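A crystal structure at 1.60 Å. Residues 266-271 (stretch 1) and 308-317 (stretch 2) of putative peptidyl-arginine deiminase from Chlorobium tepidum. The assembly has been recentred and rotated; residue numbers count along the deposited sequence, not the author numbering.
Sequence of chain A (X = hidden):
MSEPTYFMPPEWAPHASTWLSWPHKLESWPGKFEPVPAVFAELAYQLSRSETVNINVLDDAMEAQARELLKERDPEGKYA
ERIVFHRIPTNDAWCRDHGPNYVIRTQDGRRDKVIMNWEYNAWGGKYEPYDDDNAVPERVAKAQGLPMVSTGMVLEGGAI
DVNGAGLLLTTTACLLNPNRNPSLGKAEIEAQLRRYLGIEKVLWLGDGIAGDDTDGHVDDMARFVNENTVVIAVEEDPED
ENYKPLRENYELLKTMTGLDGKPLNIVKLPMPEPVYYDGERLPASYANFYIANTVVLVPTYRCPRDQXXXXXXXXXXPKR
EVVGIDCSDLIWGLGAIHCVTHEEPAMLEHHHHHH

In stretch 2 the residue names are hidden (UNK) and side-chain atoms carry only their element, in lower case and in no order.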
ATOM      1  N   ILE A 266      13.771 -13.086  -8.741  1.00  5.19           N
ATOM      2  CA  ILE A 266      13.318 -11.808  -9.274  1.00  5.93           C
ATOM      3  C   ILE A 266      12.429 -11.998 -10.498  1.00  7.42           C
ATOM      4  O   ILE A 266      12.859 -12.556 -11.509  1.00  8.74           O
ATOM      5  CB  ILE A 266      14.521 -10.922  -9.665  1.00  7.61           C
ATOM      6  CG1 ILE A 266      15.536 -10.868  -8.514  1.00  7.92           C
ATOM      7  CG2 ILE A 266      14.047  -9.525 -10.034  1.00  9.30           C
ATOM      8  CD1 ILE A 266      14.991 -10.328  -7.204  1.00  8.07           C
ATOM      9  N   VAL A 267      11.184 -11.540 -10.397  1.00  6.86           N
ATOM     10  CA  VAL A 267      10.228 -11.648 -11.495  1.00  6.81           C
ATOM     11  C   VAL A 267      10.033 -10.265 -12.102  1.00  6.99           C
ATOM     12  O   VAL A 267       9.722  -9.311 -11.392  1.00  6.21           O
ATOM     13  CB  VAL A 267       8.866 -12.180 -10.991  1.00  7.19           C
ATOM     14  CG1 VAL A 267       7.845 -12.169 -12.119  1.00  8.23           C
ATOM     15  CG2 VAL A 267       9.035 -13.591 -10.448  1.00  8.61           C
ATOM     16  N   LYS A 268      10.223 -10.155 -13.412  1.00  5.20           N
ATOM     17  CA  LYS A 268      10.061  -8.874 -14.086  1.00  4.64           C
ATOM     18  C   LYS A 268       8.603  -8.566 -14.399  1.00  4.92           C
ATOM     19  O   LYS A 268       7.833  -9.448 -14.786  1.00  7.28           O
ATOM     20  CB  LYS A 268      10.853  -8.842 -15.398  1.00  5.10           C
ATOM     21  CG  LYS A 268      12.360  -8.925 -15.246  1.00  7.55           C
ATOM     22  CD  LYS A 268      13.041  -8.683 -16.587  1.00 10.89           C
ATOM     23  CE  LYS A 268      14.551  -8.796 -16.477  1.00 16.35           C
ATOM     24  NZ  LYS A 268      14.973 -10.193 -16.172  1.00 20.17           N
ATOM     25  N   LEU A 269       8.232  -7.305 -14.214  1.00  4.13           N
ATOM     26  CA  LEU A 269       6.889  -6.835 -14.516  1.00  6.34           C
ATOM     27  C   LEU A 269       7.050  -5.700 -15.512  1.00  5.80           C
ATOM     28  O   LEU A 269       8.035  -4.966 -15.471  1.00  7.52           O
ATOM     29  CB  LEU A 269       6.192  -6.307 -13.255  1.00  7.08           C
ATOM     30  CG  LEU A 269       5.295  -7.290 -12.494  1.00 11.76           C
ATOM     31  CD1 LEU A 269       4.798  -6.649 -11.209  1.00 14.55           C
ATOM     32  CD2 LEU A 269       4.122  -7.697 -13.375  1.00 10.82           C
ATOM     33  N   PRO A 270       6.101  -5.555 -16.443  1.00  5.97           N
ATOM     34  CA  PRO A 270       6.242  -4.458 -17.397  1.00  5.66           C
ATOM     35  C   PRO A 270       5.851  -3.153 -16.716  1.00  5.86           C
ATOM     36  O   PRO A 270       5.343  -3.161 -15.593  1.00  4.89           O
ATOM     37  CB  PRO A 270       5.267  -4.845 -18.510  1.00  8.27           C
ATOM     38  CG  PRO A 270       4.188  -5.568 -17.763  1.00  9.66           C
ATOM     39  CD  PRO A 270       4.957  -6.417 -16.780  1.00  6.55           C
HETATM   40  N   MSE A 271       6.128  -2.038 -17.381  1.00  5.57           N
HETATM   41  CA  MSE A 271       5.738  -0.728 -16.879  1.00  4.14           C
HETATM   42  C   MSE A 271       4.618  -0.328 -17.821  1.00  5.17           C
HETATM   43  O   MSE A 271       4.610  -0.728 -18.981  1.00  6.56           O
HETATM   44  CB  MSE A 271       6.874   0.289 -17.009  1.00  6.60           C
HETATM   45  CG  MSE A 271       7.850   0.324 -15.845  1.00  6.72           C
HETATM   46 SE   MSE A 271       7.069   0.953 -14.193  1.00 11.43          SE
HETATM   47  CE  MSE A 271       6.927   2.830 -14.691  1.00  9.85           C
ATOM     48  N   UNK A 308      -0.543  -8.107 -19.908  1.00  4.96           N
ATOM     49  CA  UNK A 308       0.749  -8.727 -19.636  1.00  5.59           C
ATOM     50  C   UNK A 308       1.050  -8.698 -18.143  1.00  4.88           C
ATOM     51  O   UNK A 308       1.506  -9.695 -17.575  1.00  5.30           O
ATOM     52  c   UNK A 308       1.787  -8.263 -21.918  1.00  8.38           C
ATOM     53  c   UNK A 308       1.858  -8.014 -20.417  1.00  6.04           C
ATOM     54  o   UNK A 308       3.148  -7.961 -23.864  1.00 13.40           O
ATOM     55  c   UNK A 308       2.946  -7.656 -22.687  1.00 10.74           C
ATOM     56  n   UNK A 308       3.710  -6.792 -22.032  1.00 10.85           N
ATOM     57  N   UNK A 309       0.787  -7.559 -17.507  1.00  5.23           N
ATOM     58  CA  UNK A 309       1.023  -7.424 -16.072  1.00  4.93           C
ATOM     59  C   UNK A 309       0.084  -8.341 -15.296  1.00  5.02           C
ATOM     60  O   UNK A 309       0.486  -8.992 -14.333  1.00  3.81           O
ATOM     61  c   UNK A 309       0.821  -5.976 -15.640  1.00  5.08           C
ATOM     62  N   UNK A 310      -1.172  -8.393 -15.721  1.00  4.61           N
ATOM     63  CA  UNK A 310      -2.152  -9.246 -15.059  1.00  4.65           C
ATOM     64  C   UNK A 310      -1.750 -10.723 -15.142  1.00  4.34           C
ATOM     65  O   UNK A 310      -1.815 -11.440 -14.144  1.00  4.22           O
ATOM     66  c   UNK A 310      -4.074  -7.657 -15.292  1.00  7.82           C
ATOM     67  c   UNK A 310      -4.513 -10.131 -15.176  1.00  6.36           C
ATOM     68  c   UNK A 310      -5.375  -7.281 -15.954  1.00  9.48           C
ATOM     69  c   UNK A 310      -3.556  -9.048 -15.672  1.00  5.19           C
ATOM     70  N   UNK A 311      -1.327 -11.174 -16.321  1.00  4.88           N
ATOM     71  CA  UNK A 311      -0.930 -12.568 -16.484  1.00  5.51           C
ATOM     72  C   UNK A 311       0.264 -12.925 -15.607  1.00  4.48           C
ATOM     73  O   UNK A 311       0.307 -14.005 -15.017  1.00  4.64           O
ATOM     74  o   UNK A 311      -2.960 -12.732 -18.298  1.00 10.11           O
ATOM     75  c   UNK A 311      -1.842 -12.861 -18.839  1.00  8.89           C
ATOM     76  o   UNK A 311      -1.697 -12.983 -20.078  1.00 10.71           O
ATOM     77  c   UNK A 311      -0.608 -12.874 -17.952  1.00  6.37           C
ATOM     78  N   UNK A 312       1.237 -12.024 -15.526  1.00  3.50           N
ATOM     79  CA  UNK A 312       2.413 -12.269 -14.702  1.00  4.45           C
ATOM     80  C   UNK A 312       2.009 -12.361 -13.233  1.00  4.32           C
ATOM     81  O   UNK A 312       2.440 -13.267 -12.524  1.00  4.10           O
ATOM     82  c   UNK A 312       4.572 -11.281 -13.856  1.00  6.58           C
ATOM     83  c   UNK A 312       4.042 -11.258 -16.312  1.00  7.87           C
ATOM     84  c   UNK A 312       4.955 -10.124 -16.700  1.00  8.41           C
ATOM     85  c   UNK A 312       3.462 -11.156 -14.896  1.00  4.39           C
ATOM     86  N   UNK A 313       1.166 -11.440 -12.780  1.00  4.39           N
ATOM     87  CA  UNK A 313       0.725 -11.474 -11.393  1.00  3.65           C
ATOM     88  C   UNK A 313      -0.161 -12.692 -11.124  1.00  4.10           C
ATOM     89  O   UNK A 313      -0.182 -13.221 -10.012  1.00  3.45           O
ATOM     90  c   UNK A 313       1.883  -9.207  -9.699  1.00  7.27           C
ATOM     91  c   UNK A 313       0.006 -10.170 -11.030  1.00  4.02           C
ATOM     92  c   UNK A 313       0.986  -8.990 -10.913  1.00  5.05           C
ATOM     93  c   UNK A 313       0.237  -7.668 -10.796  1.00  5.38           C
ATOM     94  N   UNK A 314      -0.882 -13.151 -12.143  1.00  3.43           N
ATOM     95  CA  UNK A 314      -1.729 -14.326 -11.973  1.00  3.47           C
ATOM     96  C   UNK A 314      -0.828 -15.541 -11.740  1.00  5.17           C
ATOM     97  O   UNK A 314      -1.190 -16.472 -11.016  1.00  5.73           O
ATOM     98  c   UNK A 314      -4.519 -15.603 -11.922  1.00  5.22           C
ATOM     99  n   UNK A 314      -4.163 -16.178 -10.778  1.00  5.37           N
ATOM    100  c   UNK A 314      -3.543 -15.740 -13.074  1.00  4.15           C
ATOM    101  c   UNK A 314      -2.615 -14.543 -13.205  1.00  3.11           C
ATOM    102  o   UNK A 314      -5.574 -14.974 -12.051  1.00  7.08           O
ATOM    103  N   UNK A 315       0.350 -15.522 -12.361  1.00  5.34           N
ATOM    104  CA  UNK A 315       1.324 -16.601 -12.201  1.00  5.71           C
ATOM    105  C   UNK A 315       1.882 -16.571 -10.775  1.00  6.06           C
ATOM    106  O   UNK A 315       2.118 -17.619 -10.167  1.00  8.42           O
ATOM    107  c   UNK A 315       2.459 -16.431 -13.214  1.00  6.03           C
ATOM    108  o   UNK A 315       4.091 -15.647 -15.352  1.00  6.40           O
ATOM    109  c   UNK A 315       2.952 -15.998 -15.665  1.00  3.97           C
ATOM    110  n   UNK A 315       2.461 -15.824 -16.888  1.00  5.88           N
ATOM    111  c   UNK A 315       2.032 -16.669 -14.658  1.00  6.26           C
ATOM    112  N   UNK A 316       2.080 -15.367 -10.242  1.00  6.68           N
ATOM    113  CA  UNK A 316       2.601 -15.205  -8.886  1.00  4.93           C
ATOM    114  C   UNK A 316       1.585 -15.581  -7.808  1.00  6.18           C
ATOM    115  O   UNK A 316       1.964 -15.987  -6.708  1.00  6.69           O
ATOM    116  s   UNK A 316       4.480 -13.248  -9.665  1.00  7.10           S
ATOM    117  c   UNK A 316       3.058 -13.759  -8.663  1.00  5.03           C
ATOM    118  N   UNK A 317       0.301 -15.434  -8.122  1.00  5.42           N
ATOM    119  CA  UNK A 317      -0.771 -15.754  -7.177  1.00  5.38           C
ATOM    120  C   UNK A 317      -1.787 -16.662  -7.862  1.00  5.82           C
ATOM    121  O   UNK A 317      -2.913 -16.255  -8.136  1.00  5.89           O
ATOM    122  c   UNK A 317      -1.461 -14.466  -6.713  1.00  5.77           C
ATOM    123  c   UNK A 317      -0.532 -13.487  -6.058  1.00  4.85           C
ATOM    124  c   UNK A 317       0.698 -12.753  -4.109  1.00  6.40           C
ATOM    125  c   UNK A 317      -0.182 -13.639  -4.720  1.00  6.28           C
ATOM    126  c   UNK A 317       0.897 -11.536  -6.177  1.00  7.39           C
ATOM    127  c   UNK A 317       0.015 -12.430  -6.780  1.00  4.18           C
ATOM    128  c   UNK A 317       1.240 -11.701  -4.838  1.00  5.98           C
TER

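Position 308 carries three side-chain carbons, the third bearing one oxygen and one nitrogen, and its CB lies 4.3 Å from CG of Pro270. A terminal amide two methylenes from the backbone makes this Gln308. The side chain lies along the edge of Pro270 at an exposed position, where a polar amide can stay hydrated.

At 309 a single carbon follows CA, with nothing beyond it; this CB lies 4.0 Å from CG of Pro270, and the backbone O of 309 lies 4.0 Å from CD2 of Leu269. This is Ala309. Its CA and that of Leu269, 6.1 Å apart, are the nearest pair of CA atoms across the two stretches. A methyl group fits this narrow, buried site.

Position 310 has four carbons, forked at the first, with one arm two carbons long. Its CA-to-CB bond points away from the strand, and it makes no contact with stretch 1. The fork defines Ile310, a partly exposed apolar side chain turned from the strand.

At 311 there are two carbons, the second carrying two oxygens, and the side chain is out of reach of stretch 1. This is the carboxylate of Asp311, suited to a partly exposed site; OD1 is hydrogen-bonded to a residue just outside one of the two stretches.

Position 312 repeats the pattern of four carbons forked at the first, one arm being longer, but here the bond to CB points toward the strand, and the carbons touch Val267, Lys268, Leu269 and Pro270. This is Ile312, the hub of the contact. Its CG2 packs against CD2 of Leu269 at 3.6 Å and CG1 of Val267 at 3.8 Å; CD1 reaches CD of Pro270 at 3.7 Å and the backbone O of Lys268 at 3.5 Å. The branched side chain covers all four together.

At 313 four carbons fork at the second. Although CB points sideways, the end of the side chain comes nearer and touches Leu269. This is Leu313, whose CD2 meets CD1 of Leu269 at 4.2 Å in a buried apolar setting.

Position 314 shows three carbons ending in one oxygen and one nitrogen, and does not reach the strand. It is Gln314, with both amide atoms hydrogen-bonded elsewhere in the structure.

The same atoms recur at 315. Its CB points toward stretch 1, yet the side chain makes no contact there. This is Gln315, exposed, which a polar amide tolerates.

At 316 one carbon is followed by sulfur, which touches Val267: Cys316. SG lies 4.3 Å from CG1 of Val267, a compact, weakly polar atom extending the apolar patch.

Position 317 has one carbon and a six-carbon ring without oxygen, out of reach of stretch 1. It is Phe317, the first residue to leave helical geometry; an apolar ring suits its buried site.

The contact is apolar packing of a helix against a nearly antiparallel strand, their axes 9.1 Å apart at closest and inclined at 157°. No hydrogen bond crosses it. Successive helical turns place 309, 312, 313 and 316 against Val267, Leu269 and Pro270, burying 328 Å² in total.

Stretch 2, residues 308-317: QAIDILQQCF
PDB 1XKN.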